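PDB 3IEG: DnaJ homolog subfamily C member 3 from Mus musculus, which takes part in the unfolded protein response as a co-chaperone that binds misfolded proteins, stimulates the ATPase of HSC70 and inhibits the kinase GCN2. Local coordinates for residues Arg74-Arg77 against Gly78-Leu81; Gln219-Lys222 against Arg223-Ala226; Lys233-Lys236 against Leu237-Ala241; Glu324-Gln327 against Asp328-Ala332; Arg351-Lys354 against Gln355-Arg359. All coordinates share one frame; numbering follows the deposited sequence.

Contact 1. Residues Arg74-Arg77 against Gly78-Leu81; sequences RLQR and GHLL
In the third tetratricopeptide repeat, helix 71-84 lays the ring of His79 against Leu75 and Gln76, one turn back. Leu75 CG lies 3.7 Å from His79 NE2, and the carbonyl oxygen Leu75 O sits over one face of the ring, nearer its rim, 3.4 Å from His79 CD2. That oxygen also accepts the backbone bond from His79 N. Gln76 comes to the ring edge instead: its OE1 is in the ring plane, 3.7 Å from His79 CD2, with the amide turned 58° from the imidazole. The bend at chi2 of Gln76 (-49°) brings the amide round to this edge. On another side of the helix Arg77 and Leu81 run side by side, Arg77 CG 3.8 Å from Leu81 CD1, while Arg77 NE goes on to a salt bridge with Asp93. Putting an alanine at His79 is likely to uncover Leu75 and leave Gln113 and Glu109 without the two ring nitrogens they now bond. Those two partners belong to helix 104-132, which also meets Leu75; Arg77 rests on helix 53-66, and Leu81 packs on Ala90 and Asp93 of helix 87-98.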
loop_
_atom_site.group_PDB
_atom_site.type_symbol
_atom_site.label_atom_id
_atom_site.label_comp_id
_atom_site.label_asym_id
_atom_site.label_seq_id
_atom_site.Cartn_x
_atom_site.Cartn_y
_atom_site.Cartn_z
ATOM N N ARG A 74 7.099 33.060 8.642
ATOM C CA ARG A 74 5.766 32.617 9.005
ATOM C C ARG A 74 4.968 32.263 7.755
ATOM O O ARG A 74 4.242 31.273 7.740
ATOM C CB ARG A 74 5.044 33.658 9.857
ATOM C CG ARG A 74 3.667 33.205 10.308
ATOM C CD ARG A 74 2.970 34.184 11.227
ATOM N NE ARG A 74 3.189 33.842 12.630
ATOM C CZ ARG A 74 3.734 34.676 13.496
ATOM N NH1 ARG A 74 4.086 35.883 13.097
ATOM N NH2 ARG A 74 3.925 34.321 14.748
ATOM N N LEU A 75 5.121 33.047 6.695
ATOM C CA LEU A 75 4.452 32.702 5.456
ATOM C C LEU A 75 4.863 31.298 5.006
ATOM O O LEU A 75 4.009 30.486 4.645
ATOM C CB LEU A 75 4.722 33.733 4.369
ATOM C CG LEU A 75 4.120 33.412 2.991
ATOM C CD1 LEU A 75 2.605 33.354 3.032
ATOM C CD2 LEU A 75 4.578 34.415 1.950
ATOM N N GLN A 76 6.165 31.007 5.066
ATOM C CA GLN A 76 6.682 29.698 4.658
ATOM C C GLN A 76 6.123 28.552 5.504
ATOM O O GLN A 76 5.734 27.513 4.970
ATOM C CB GLN A 76 8.225 29.676 4.647
ATOM C CG GLN A 76 8.899 30.555 3.573
ATOM C CD GLN A 76 8.325 30.353 2.178
ATOM O OE1 GLN A 76 8.011 29.237 1.774
ATOM N NE2 GLN A 76 8.185 31.437 1.437
ATOM N N ARG A 77 6.068 28.743 6.818
ATOM C CA ARG A 77 5.497 27.725 7.704
ATOM C C ARG A 77 4.028 27.467 7.395
ATOM O O ARG A 77 3.585 26.317 7.391
ATOM C CB ARG A 77 5.673 28.088 9.177
ATOM C CG ARG A 77 5.236 26.964 10.090
ATOM C CD ARG A 77 5.540 27.231 11.539
ATOM N NE ARG A 77 4.682 28.277 12.060
ATOM C CZ ARG A 77 4.734 28.706 13.305
ATOM N NH1 ARG A 77 5.599 28.165 14.148
ATOM N NH2 ARG A 77 3.925 29.671 13.700
ATOM N N GLY A 78 3.286 28.537 7.133
ATOM C CA GLY A 78 1.903 28.442 6.685
ATOM C C GLY A 78 1.732 27.535 5.482
ATOM O O GLY A 78 0.809 26.725 5.438
ATOM N N HIS A 79 2.615 27.659 4.503
ATOM C CA HIS A 79 2.587 26.762 3.349
ATOM C C HIS A 79 2.725 25.289 3.753
ATOM O O HIS A 79 1.970 24.442 3.268
ATOM C CB HIS A 79 3.670 27.126 2.323
ATOM C CG HIS A 79 3.482 28.467 1.689
ATOM N ND1 HIS A 79 2.254 28.923 1.260
ATOM C CD2 HIS A 79 4.367 29.452 1.410
ATOM C CE1 HIS A 79 2.388 30.136 0.755
ATOM N NE2 HIS A 79 3.661 30.478 0.828
ATOM N N LEU A 80 3.678 24.994 4.634
ATOM C CA LEU A 80 3.961 23.613 5.003
ATOM C C LEU A 80 2.809 23.047 5.801
ATOM O O LEU A 80 2.406 21.921 5.556
ATOM C CB LEU A 80 5.299 23.464 5.768
ATOM C CG LEU A 80 6.591 23.947 5.086
ATOM C CD1 LEU A 80 7.822 23.789 5.986
ATOM C CD2 LEU A 80 6.794 23.235 3.773
ATOM N N LEU A 81 2.277 23.835 6.736
ATOM C CA LEU A 81 1.100 23.432 7.527
ATOM C C LEU A 81 -0.114 23.109 6.658
ATOM O O LEU A 81 -0.760 22.084 6.850
ATOM C CB LEU A 81 0.727 24.500 8.569
ATOM C CG LEU A 81 1.756 24.792 9.669
ATOM C CD1 LEU A 81 1.507 26.139 10.360
ATOM C CD2 LEU A 81 1.827 23.654 10.673
#

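Contact 2. Residues Gln219-Lys222 against Arg223-Ala226; sequences QDHK and RCFA
His221 lays its ring forward against Cys224, over the first turn of helix 222-246. Residues 219-221 close the sixth tetratricopeptide repeat, and His221 holds the N-cap position of the helix that follows. Its chi1 of -164° sets CG beside the carbonyl carbon, which carries the imidazole along the first turn. From the root outward, His221 CB meets Cys224 CB at 3.7 Å. His221 CG touches the same methylene and begins to pass under the sulfur. Next comes His221 CD2, which approaches the backbone at Cys224 N, 3.1 Å away, and also lies against Cys224 CB. Cys224 SG stands over one face of the ring, 4.0 Å from the His221 ring centroid and 20° off its normal, a sulfur-aromatic contact displaced toward the rim. At the far end His221 NE2 is 4.0 Å from Arg223 NH1, which comes in at the ring edge and in its plane; the guanidinium is turned 49° from the imidazole. This is proximity only, since Arg223 NH1 has its strong partner in the carboxylate of Glu189.

The backbone starts the helix at the same place. His221 O receives Phe225 N at 2.9 Å, and Lys222 O receives Ala226 N at 3.0 Å.

Cys224 SG is joined to Cys214 in a disulfide, so the sulfur over the His221 ring is also the covalent tie between helix 222-246 and helix 204-217. Thr188 and Glu189 of helix 188-201 touch the same histidine, and Tyr192 of that helix meets both Arg223 and Cys224.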
loop_
_atom_site.group_PDB
_atom_site.type_symbol
_atom_site.label_atom_id
_atom_site.label_comp_id
_atom_site.label_asym_id
_atom_site.label_seq_id
_atom_site.Cartn_x
_atom_site.Cartn_y
_atom_site.Cartn_z
ATOM N N GLN A 219 8.278 -4.759 18.936
ATOM C CA GLN A 219 8.282 -6.214 19.132
ATOM C C GLN A 219 7.148 -6.698 20.023
ATOM O O GLN A 219 6.711 -7.844 19.901
ATOM C CB GLN A 219 9.617 -6.704 19.707
ATOM C CG GLN A 219 10.827 -6.392 18.845
ATOM C CD GLN A 219 11.425 -5.035 19.172
ATOM O OE1 GLN A 219 11.151 -4.036 18.496
ATOM N NE2 GLN A 219 12.235 -4.987 20.227
ATOM N N ASP A 220 6.676 -5.827 20.912
ATOM C CA ASP A 220 5.660 -6.213 21.886
ATOM C C ASP A 220 4.218 -5.996 21.420
ATOM O O ASP A 220 3.275 -6.325 22.146
ATOM C CB ASP A 220 5.915 -5.519 23.226
ATOM C CG ASP A 220 7.044 -6.170 24.013
ATOM O OD1 ASP A 220 6.934 -7.379 24.314
ATOM O OD2 ASP A 220 8.036 -5.472 24.332
ATOM N N HIS A 221 4.046 -5.474 20.206
ATOM C CA HIS A 221 2.710 -5.209 19.665
ATOM C C HIS A 221 1.831 -6.454 19.717
ATOM O O HIS A 221 1.963 -7.349 18.882
ATOM C CB HIS A 221 2.798 -4.688 18.229
ATOM C CG HIS A 221 1.535 -4.048 17.748
ATOM N ND1 HIS A 221 1.451 -2.707 17.442
ATOM C CD2 HIS A 221 0.297 -4.557 17.550
ATOM C CE1 HIS A 221 0.220 -2.421 17.059
ATOM N NE2 HIS A 221 -0.499 -3.527 17.113
ATOM N N LYS A 222 0.934 -6.505 20.698
ATOM C CA LYS A 222 0.148 -7.713 20.970
ATOM C C LYS A 222 -0.659 -8.230 19.784
ATOM O O LYS A 222 -0.617 -9.426 19.491
ATOM C CB LYS A 222 -0.752 -7.528 22.194
ATOM C CG LYS A 222 0.008 -7.519 23.516
ATOM C CD LYS A 222 -0.900 -7.127 24.685
ATOM C CE LYS A 222 -0.073 -6.634 25.867
ATOM N NZ LYS A 222 -0.926 -6.323 27.054
ATOM N N ARG A 223 -1.384 -7.343 19.105
ATOM C CA ARG A 223 -2.196 -7.746 17.953
ATOM C C ARG A 223 -1.331 -8.195 16.783
ATOM O O ARG A 223 -1.643 -9.177 16.114
ATOM C CB ARG A 223 -3.150 -6.630 17.510
ATOM C CG ARG A 223 -4.534 -6.683 18.175
ATOM C CD ARG A 223 -5.649 -6.212 17.224
ATOM N NE ARG A 223 -6.075 -4.825 17.445
ATOM C CZ ARG A 223 -5.473 -3.741 16.950
ATOM N NH1 ARG A 223 -4.381 -3.844 16.207
ATOM N NH2 ARG A 223 -5.958 -2.537 17.215
ATOM N N CYS A 224 -0.244 -7.472 16.544
ATOM C CA CYS A 224 0.682 -7.822 15.476
ATOM C C CYS A 224 1.330 -9.168 15.733
ATOM O O CYS A 224 1.593 -9.920 14.790
ATOM C CB CYS A 224 1.764 -6.762 15.305
ATOM S SG CYS A 224 1.336 -5.535 14.094
ATOM N N PHE A 225 1.580 -9.464 17.010
ATOM C CA PHE A 225 2.219 -10.713 17.375
ATOM C C PHE A 225 1.259 -11.886 17.218
ATOM O O PHE A 225 1.636 -12.900 16.639
ATOM C CB PHE A 225 2.815 -10.655 18.784
ATOM C CG PHE A 225 3.736 -11.804 19.095
ATOM C CD1 PHE A 225 5.023 -11.856 18.542
ATOM C CD2 PHE A 225 3.319 -12.838 19.934
ATOM C CE1 PHE A 225 5.881 -12.929 18.817
ATOM C CE2 PHE A 225 4.169 -13.915 20.221
ATOM C CZ PHE A 225 5.454 -13.958 19.666
ATOM N N ALA A 226 0.026 -11.733 17.701
ATOM C CA ALA A 226 -0.982 -12.797 17.623
ATOM C C ALA A 226 -1.260 -13.197 16.179
ATOM O O ALA A 226 -1.500 -14.373 15.889
ATOM C CB ALA A 226 -2.285 -12.377 18.314
#

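Contact 3. Residues Lys233-Lys236 against Leu237-Ala241; sequences KLNK and LIESA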
loop_
_atom_site.group_PDB
_atom_site.type_symbol
_atom_site.label_atom_id
_atom_site.label_comp_id
_atom_site.label_asym_id
_atom_site.label_seq_id
_atom_site.Cartn_x
_atom_site.Cartn_y
_atom_site.Cartn_z
ATOM N N LYS A 233 2.379 -19.877 10.749
ATOM C CA LYS A 233 1.901 -21.256 10.623
ATOM C C LYS A 233 1.205 -21.527 9.290
ATOM O O LYS A 233 1.546 -22.473 8.586
ATOM C CB LYS A 233 0.935 -21.602 11.756
ATOM C CG LYS A 233 1.594 -21.922 13.101
ATOM C CD LYS A 233 0.536 -22.091 14.220
ATOM C CE LYS A 233 -0.419 -23.256 13.920
ATOM N NZ LYS A 233 -1.275 -23.574 15.098
ATOM N N LEU A 234 0.226 -20.697 8.951
ATOM C CA LEU A 234 -0.520 -20.861 7.725
ATOM C C LEU A 234 0.408 -20.814 6.525
ATOM O O LEU A 234 0.204 -21.525 5.547
ATOM C CB LEU A 234 -1.583 -19.778 7.619
ATOM C CG LEU A 234 -2.780 -19.931 6.671
ATOM C CD1 LEU A 234 -2.520 -19.210 5.375
ATOM C CD2 LEU A 234 -3.230 -21.387 6.436
ATOM N N ASN A 235 1.442 -19.991 6.614
ATOM C CA ASN A 235 2.393 -19.848 5.533
ATOM C C ASN A 235 3.366 -21.021 5.410
ATOM O O ASN A 235 3.731 -21.392 4.295
ATOM C CB ASN A 235 3.168 -18.542 5.672
ATOM C CG ASN A 235 4.152 -18.334 4.548
ATOM O OD1 ASN A 235 5.343 -18.581 4.704
ATOM N ND2 ASN A 235 3.656 -17.894 3.398
ATOM N N LYS A 236 3.810 -21.579 6.542
ATOM C CA LYS A 236 4.711 -22.740 6.520
ATOM C C LYS A 236 3.994 -23.926 5.910
ATOM O O LYS A 236 4.553 -24.630 5.069
ATOM C CB LYS A 236 5.220 -23.116 7.914
ATOM C CG LYS A 236 6.493 -22.391 8.345
ATOM C CD LYS A 236 7.109 -23.018 9.632
ATOM C CE LYS A 236 7.882 -21.983 10.486
ATOM N NZ LYS A 236 8.969 -21.262 9.722
ATOM N N LEU A 237 2.751 -24.124 6.328
ATOM C CA LEU A 237 1.912 -25.191 5.808
ATOM C C LEU A 237 1.782 -25.152 4.289
ATOM O O LEU A 237 1.968 -26.174 3.642
ATOM C CB LEU A 237 0.536 -25.155 6.473
ATOM C CG LEU A 237 0.250 -25.906 7.784
ATOM C CD1 LEU A 237 1.482 -26.320 8.616
ATOM C CD2 LEU A 237 -0.730 -25.090 8.620
ATOM N N ILE A 238 1.491 -23.983 3.724
ATOM C CA ILE A 238 1.379 -23.832 2.276
ATOM C C ILE A 238 2.729 -24.043 1.592
ATOM O O ILE A 238 2.808 -24.625 0.507
ATOM C CB ILE A 238 0.785 -22.467 1.900
ATOM C CG1 ILE A 238 -0.639 -22.360 2.444
ATOM C CG2 ILE A 238 0.798 -22.245 0.380
ATOM C CD1 ILE A 238 -1.208 -20.948 2.413
ATOM N N GLU A 239 3.790 -23.585 2.243
ATOM C CA GLU A 239 5.142 -23.759 1.725
ATOM C C GLU A 239 5.500 -25.244 1.720
ATOM O O GLU A 239 6.105 -25.747 0.768
ATOM C CB GLU A 239 6.145 -22.931 2.534
ATOM C CG GLU A 239 7.428 -22.615 1.789
ATOM C CD GLU A 239 7.919 -21.172 1.990
ATOM O OE1 GLU A 239 9.155 -20.950 1.921
ATOM O OE2 GLU A 239 7.084 -20.256 2.200
ATOM N N SER A 240 5.078 -25.948 2.762
ATOM C CA SER A 240 5.289 -27.384 2.840
ATOM C C SER A 240 4.533 -28.123 1.754
ATOM O O SER A 240 5.085 -29.014 1.107
ATOM C CB SER A 240 4.876 -27.905 4.202
ATOM O OG SER A 240 5.955 -27.784 5.098
ATOM N N ALA A 241 3.273 -27.746 1.555
ATOM C CA ALA A 241 2.421 -28.386 0.564
ATOM C C ALA A 241 2.988 -28.250 -0.841
ATOM O O ALA A 241 3.072 -29.232 -1.572
ATOM C CB ALA A 241 1.030 -27.811 0.622
#
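Leu234 and Ile238 meet by their methyl ends one turn apart on helix 222-246, within the seventh tetratricopeptide repeat of this all-helical superhelix. Leu234 CD1 is 3.7 Å from Ile238 CD1. Ile238 also lies along the leucine's own carbonyl, with Ile238 CG1 3.3 Å from Leu234 O. This follows from chi1 of -63°, which swings CG1 to the backbone-N side and leaves CG2 on the other. Beside this apolar pair Asn235 faces Glu239. Their oxygens, Asn235 OD1 and Glu239 OE2, come to 3.5 Å, but both are acceptors and no bond joins them; the amide and carboxylate planes stand 81° apart. Such a pairing would probably be mildly unfavourable unless offset from elsewhere. Farther round the helix, Leu237 CD2 rests 3.5 Å from Lys233 O, the oxygen that also takes Leu237 N.

The next shell explains the turn of the amide. Asn235 ND2 hydrogen-bonds to His204 ND1 on helix 204-217, which leaves OD1 as the atom directed at Glu239. His204 also touches Leu234 and Ile238, so one residue of that helix meets all three side chains. On another side, helix 250-263 packs against Leu237 through Val260 and Thr263. Ser240, a phosphorylation site by similarity and unmodified here, touches Lys256 of that helix, and its backbone N donates to Lys236 O at 2.7 Å.

Contact 4. Residues Glu324-Gln327 against Asp328-Ala332; sequences EAIQ and DYEAA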
loop_
_atom_site.group_PDB
_atom_site.type_symbol
_atom_site.label_atom_id
_atom_site.label_comp_id
_atom_site.label_asym_id
_atom_site.label_seq_id
_atom_site.Cartn_x
_atom_site.Cartn_y
_atom_site.Cartn_z
ATOM N N GLU A 324 -15.214 -35.412 -22.851
ATOM C CA GLU A 324 -15.213 -34.504 -21.705
ATOM C C GLU A 324 -13.846 -33.857 -21.506
ATOM O O GLU A 324 -13.751 -32.710 -21.067
ATOM C CB GLU A 324 -15.626 -35.246 -20.435
ATOM C CG GLU A 324 -17.118 -35.540 -20.320
ATOM C CD GLU A 324 -17.517 -36.900 -20.890
ATOM O OE1 GLU A 324 -16.740 -37.505 -21.666
ATOM O OE2 GLU A 324 -18.629 -37.364 -20.556
ATOM N N ALA A 325 -12.793 -34.604 -21.836
ATOM C CA ALA A 325 -11.430 -34.113 -21.714
ATOM C C ALA A 325 -11.183 -32.968 -22.682
ATOM O O ALA A 325 -10.655 -31.936 -22.274
ATOM C CB ALA A 325 -10.425 -35.230 -21.927
ATOM N N ILE A 326 -11.577 -33.133 -23.949
ATOM C CA ILE A 326 -11.364 -32.078 -24.947
ATOM C C ILE A 326 -12.222 -30.849 -24.645
ATOM O O ILE A 326 -11.764 -29.717 -24.779
ATOM C CB ILE A 326 -11.527 -32.552 -26.447
ATOM C CG1 ILE A 326 -12.999 -32.582 -26.905
ATOM C CG2 ILE A 326 -10.746 -33.860 -26.724
ATOM C CD1 ILE A 326 -13.562 -33.965 -27.278
ATOM N N GLN A 327 -13.452 -31.086 -24.202
ATOM C CA GLN A 327 -14.380 -30.021 -23.866
ATOM C C GLN A 327 -13.827 -29.131 -22.750
ATOM O O GLN A 327 -14.024 -27.913 -22.769
ATOM C CB GLN A 327 -15.722 -30.614 -23.462
ATOM C CG GLN A 327 -16.828 -29.598 -23.320
ATOM C CD GLN A 327 -18.023 -30.162 -22.587
ATOM O OE1 GLN A 327 -18.444 -29.625 -21.559
ATOM N NE2 GLN A 327 -18.568 -31.265 -23.098
ATOM N N ASP A 328 -13.134 -29.743 -21.790
ATOM C CA ASP A 328 -12.473 -28.999 -20.716
ATOM C C ASP A 328 -11.217 -28.248 -21.181
ATOM O O ASP A 328 -10.963 -27.144 -20.710
ATOM C CB ASP A 328 -12.172 -29.901 -19.506
ATOM C CG ASP A 328 -13.303 -29.909 -18.468
ATOM O OD1 ASP A 328 -14.272 -29.132 -18.597
ATOM O OD2 ASP A 328 -13.217 -30.693 -17.504
ATOM N N TYR A 329 -10.443 -28.829 -22.101
ATOM C CA TYR A 329 -9.282 -28.125 -22.679
ATOM C C TYR A 329 -9.718 -26.913 -23.508
ATOM O O TYR A 329 -9.105 -25.850 -23.431
ATOM C CB TYR A 329 -8.389 -29.051 -23.528
ATOM C CG TYR A 329 -7.327 -29.822 -22.758
ATOM C CD1 TYR A 329 -7.329 -31.214 -22.741
ATOM C CD2 TYR A 329 -6.316 -29.163 -22.058
ATOM C CE1 TYR A 329 -6.356 -31.933 -22.038
ATOM C CE2 TYR A 329 -5.339 -29.877 -21.346
ATOM C CZ TYR A 329 -5.368 -31.259 -21.342
ATOM O OH TYR A 329 -4.420 -31.976 -20.651
ATOM N N GLU A 330 -10.784 -27.082 -24.286
ATOM C CA GLU A 330 -11.341 -26.000 -25.095
ATOM C C GLU A 330 -11.805 -24.803 -24.262
ATOM O O GLU A 330 -11.602 -23.654 -24.657
ATOM C CB GLU A 330 -12.479 -26.523 -25.982
ATOM C CG GLU A 330 -11.991 -27.118 -27.304
ATOM C CD GLU A 330 -12.958 -28.121 -27.917
ATOM O OE1 GLU A 330 -14.084 -28.285 -27.393
ATOM O OE2 GLU A 330 -12.587 -28.749 -28.934
ATOM N N ALA A 331 -12.420 -25.081 -23.115
ATOM C CA ALA A 331 -12.834 -24.041 -22.176
ATOM C C ALA A 331 -11.626 -23.287 -21.607
ATOM O O ALA A 331 -11.664 -22.062 -21.458
ATOM C CB ALA A 331 -13.682 -24.641 -21.051
ATOM N N ALA A 332 -10.559 -24.024 -21.300
ATOM C CA ALA A 332 -9.335 -23.432 -20.786
ATOM C C ALA A 332 -8.646 -22.604 -21.860
ATOM O O ALA A 332 -8.168 -21.504 -21.582
ATOM C CB ALA A 332 -8.405 -24.506 -20.263
#
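Asp328 and Tyr329 lie against the peptide oxygens one turn earlier on helix 322-333, part of the ninth tetratricopeptide repeat. The backbone bonds come first. Asp328 N gives to Glu324 O, Tyr329 N to Ala325 O, and Glu330 N to Ile326 O at 2.9 Å, the last nearly straight at 165°.

Van der Waals contacts to the same carbonyl oxygens come next. Asp328 CB sits 3.6 Å from Glu324 O, and the tyrosine ring brings Tyr329 CD1 to 3.4 Å from Ala325 O, approaching obliquely. Glu330 extends back beside Ile326 and Gln327: its CG is 3.6 Å from Ile326 O, and its OE1 reaches the backbone at Gln327 CA, 3.9 Å away. The side chains of Ile326 and Glu330 themselves meet only loosely.

Charge enters from outside the helix turn. Asp328 OD2 makes a salt bridge with Arg312 NE on helix 306-318, so its buried carboxylate has a cationic partner, and Leu309 and Tyr316 of that helix lie against it too. Tyr329 bridges two neighbours, touching Ala313 on helix 306-318 and Leu346 on helix 340-357; Ile326 packs on Ala349 of the latter. The fourth bond between the two segments, Ala331 N to Gln327 O at 3.3 Å, is less regular: the donor stands above the carbonyl plane, 35° out of it.

Contact 5. Residues Arg351-Lys354 against Gln355-Arg359; sequences RLLK and QSQKR
Leu353 and Gln357 cross at an angle near the end of helix 340-357, the apolar branch of one against the amide of the other. Leu353 holds CG on the carbonyl side of its backbone (chi1 -172°), which stands both methyls out from the helix, where the amide of Gln357 comes back to meet them; Leu353 CD1 comes to 3.5 Å from Gln357 NE2, and CD2 meets the same nitrogen at 3.7 Å. Gln357 stretches over this leucine, its CG 3.4 Å from Leu353 O.

Ser356 is turned quite differently. With chi1 at 71° its OG lies between the backbone N and the carbonyl carbon, and from there it donates to Leu353 O at 2.6 Å. Gln357 N also reaches that oxygen, weakly, so Leu353 O is gripped by a hydroxyl and a peptide NH together. Replacing Ser356 by alanine would remove the hydroxyl and is likely to leave Leu353 O held less firmly, by the weak bond from Gln357 N. Beyond the last turn the chain end folds back: Arg359 NH1 donates to Ser356 O at 2.7 Å, nearly straight at 173°, and also to Lys358 O.

This is the C-terminal end of the crystallised fragment, in a region taken by similarity to be a flexible linker but helical here almost to the chain end. Tyr322, at the start of helix 322-333, covers it from one side and touches Leu352, Leu353 and Ser356.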
loop_
_atom_site.group_PDB
_atom_site.type_symbol
_atom_site.label_atom_id
_atom_site.label_comp_id
_atom_site.label_asym_id
_atom_site.label_seq_id
_atom_site.Cartn_x
_atom_site.Cartn_y
_atom_site.Cartn_z
ATOM N N ARG A 351 -5.400 -37.236 -30.094
ATOM C CA ARG A 351 -4.677 -38.421 -30.582
ATOM C C ARG A 351 -5.167 -39.696 -29.898
ATOM O O ARG A 351 -5.382 -40.717 -30.554
ATOM C CB ARG A 351 -3.160 -38.268 -30.403
ATOM C CG ARG A 351 -2.448 -37.632 -31.595
ATOM C CD ARG A 351 -0.928 -37.471 -31.366
ATOM N NE ARG A 351 -0.585 -36.217 -30.682
ATOM C CZ ARG A 351 -0.189 -36.117 -29.409
ATOM N NH1 ARG A 351 -0.064 -37.199 -28.642
ATOM N NH2 ARG A 351 0.088 -34.921 -28.900
ATOM N N LEU A 352 -5.351 -39.620 -28.581
ATOM C CA LEU A 352 -5.869 -40.740 -27.810
ATOM C C LEU A 352 -7.274 -41.129 -28.260
ATOM O O LEU A 352 -7.566 -42.314 -28.420
ATOM C CB LEU A 352 -5.846 -40.430 -26.315
ATOM C CG LEU A 352 -4.490 -40.442 -25.610
ATOM C CD1 LEU A 352 -4.598 -39.664 -24.312
ATOM C CD2 LEU A 352 -4.006 -41.855 -25.351
ATOM N N LEU A 353 -8.122 -40.122 -28.470
ATOM C CA LEU A 353 -9.477 -40.306 -28.986
ATOM C C LEU A 353 -9.464 -41.064 -30.312
ATOM O O LEU A 353 -10.162 -42.074 -30.450
ATOM C CB LEU A 353 -10.166 -38.943 -29.135
ATOM C CG LEU A 353 -11.653 -38.726 -29.485
ATOM C CD1 LEU A 353 -11.826 -38.330 -30.958
ATOM C CD2 LEU A 353 -12.602 -39.891 -29.071
ATOM N N LYS A 354 -8.655 -40.587 -31.264
ATOM C CA LYS A 354 -8.474 -41.251 -32.559
ATOM C C LYS A 354 -8.076 -42.716 -32.414
ATOM O O LYS A 354 -8.651 -43.577 -33.066
ATOM C CB LYS A 354 -7.414 -40.540 -33.407
ATOM C CG LYS A 354 -7.895 -39.320 -34.173
ATOM C CD LYS A 354 -6.699 -38.578 -34.810
ATOM C CE LYS A 354 -7.051 -37.125 -35.190
ATOM N NZ LYS A 354 -7.621 -36.332 -34.042
ATOM N N GLN A 355 -7.082 -42.984 -31.569
ATOM C CA GLN A 355 -6.615 -44.344 -31.315
ATOM C C GLN A 355 -7.768 -45.262 -30.988
ATOM O O GLN A 355 -7.953 -46.273 -31.653
ATOM C CB GLN A 355 -5.605 -44.377 -30.177
ATOM C CG GLN A 355 -4.166 -44.398 -30.615
ATOM C CD GLN A 355 -3.216 -44.104 -29.458
ATOM O OE1 GLN A 355 -3.251 -44.782 -28.425
ATOM N NE2 GLN A 355 -2.367 -43.083 -29.623
ATOM N N SER A 356 -8.555 -44.894 -29.980
ATOM C CA SER A 356 -9.719 -45.682 -29.574
ATOM C C SER A 356 -10.725 -45.882 -30.708
ATOM O O SER A 356 -11.437 -46.879 -30.746
ATOM C CB SER A 356 -10.412 -45.045 -28.366
ATOM O OG SER A 356 -11.075 -43.846 -28.726
ATOM N N GLN A 357 -10.768 -44.931 -31.632
ATOM C CA GLN A 357 -11.707 -44.972 -32.745
ATOM C C GLN A 357 -11.250 -45.847 -33.901
ATOM O O GLN A 357 -12.029 -46.092 -34.830
ATOM C CB GLN A 357 -11.964 -43.568 -33.257
ATOM C CG GLN A 357 -12.835 -42.733 -32.365
ATOM C CD GLN A 357 -12.932 -41.313 -32.861
ATOM O OE1 GLN A 357 -12.082 -40.849 -33.625
ATOM N NE2 GLN A 357 -13.974 -40.609 -32.437
ATOM N N LYS A 358 -9.995 -46.302 -33.848
ATOM C CA LYS A 358 -9.422 -47.108 -34.925
ATOM C C LYS A 358 -10.015 -48.524 -34.937
ATOM O O LYS A 358 -10.254 -49.115 -33.889
ATOM C CB LYS A 358 -7.880 -47.115 -34.871
ATOM C CG LYS A 358 -7.207 -47.850 -36.061
ATOM C CD LYS A 358 -5.782 -47.339 -36.408
ATOM C CE LYS A 358 -5.449 -47.484 -37.930
ATOM N NZ LYS A 358 -6.086 -48.672 -38.600
ATOM N N ARG A 359 -10.290 -49.029 -36.135
ATOM C CA ARG A 359 -10.875 -50.351 -36.338
ATOM C C ARG A 359 -10.166 -51.028 -37.503
ATOM O O ARG A 359 -10.435 -52.181 -37.841
ATOM C CB ARG A 359 -12.378 -50.255 -36.651
ATOM C CG ARG A 359 -13.252 -49.639 -35.567
ATOM C CD ARG A 359 -13.429 -50.567 -34.361
ATOM N NE ARG A 359 -14.231 -49.933 -33.313
ATOM C CZ ARG A 359 -13.768 -49.058 -32.418
ATOM N NH1 ARG A 359 -12.491 -48.693 -32.421
ATOM N NH2 ARG A 359 -14.589 -48.541 -31.512
ATOM O OXT ARG A 359 -9.302 -50.433 -38.149
#

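How the contacts relate
All five contacts are local to one helix, its start or its end, in the tetratricopeptide fragment of a longer protein, and none touches another. Contact 1 is the most buried, with histidine and arginines engaged by surrounding helices; contacts 3 and 4 are partly buried, each gripping adjacent helices on two sides; contacts 2 and 5 lie at the surface. Contacts 2 and 3 share helix 222-246, and contacts 4 and 5 sit on consecutive helices, about 6 Å apart at the nearest atoms. Charges in contacts 1, 2 and 4 find salt-bridge partners on neighbouring helices, in contact 4 for a buried aspartate, whereas contact 5 turns to its own backbone and chain end.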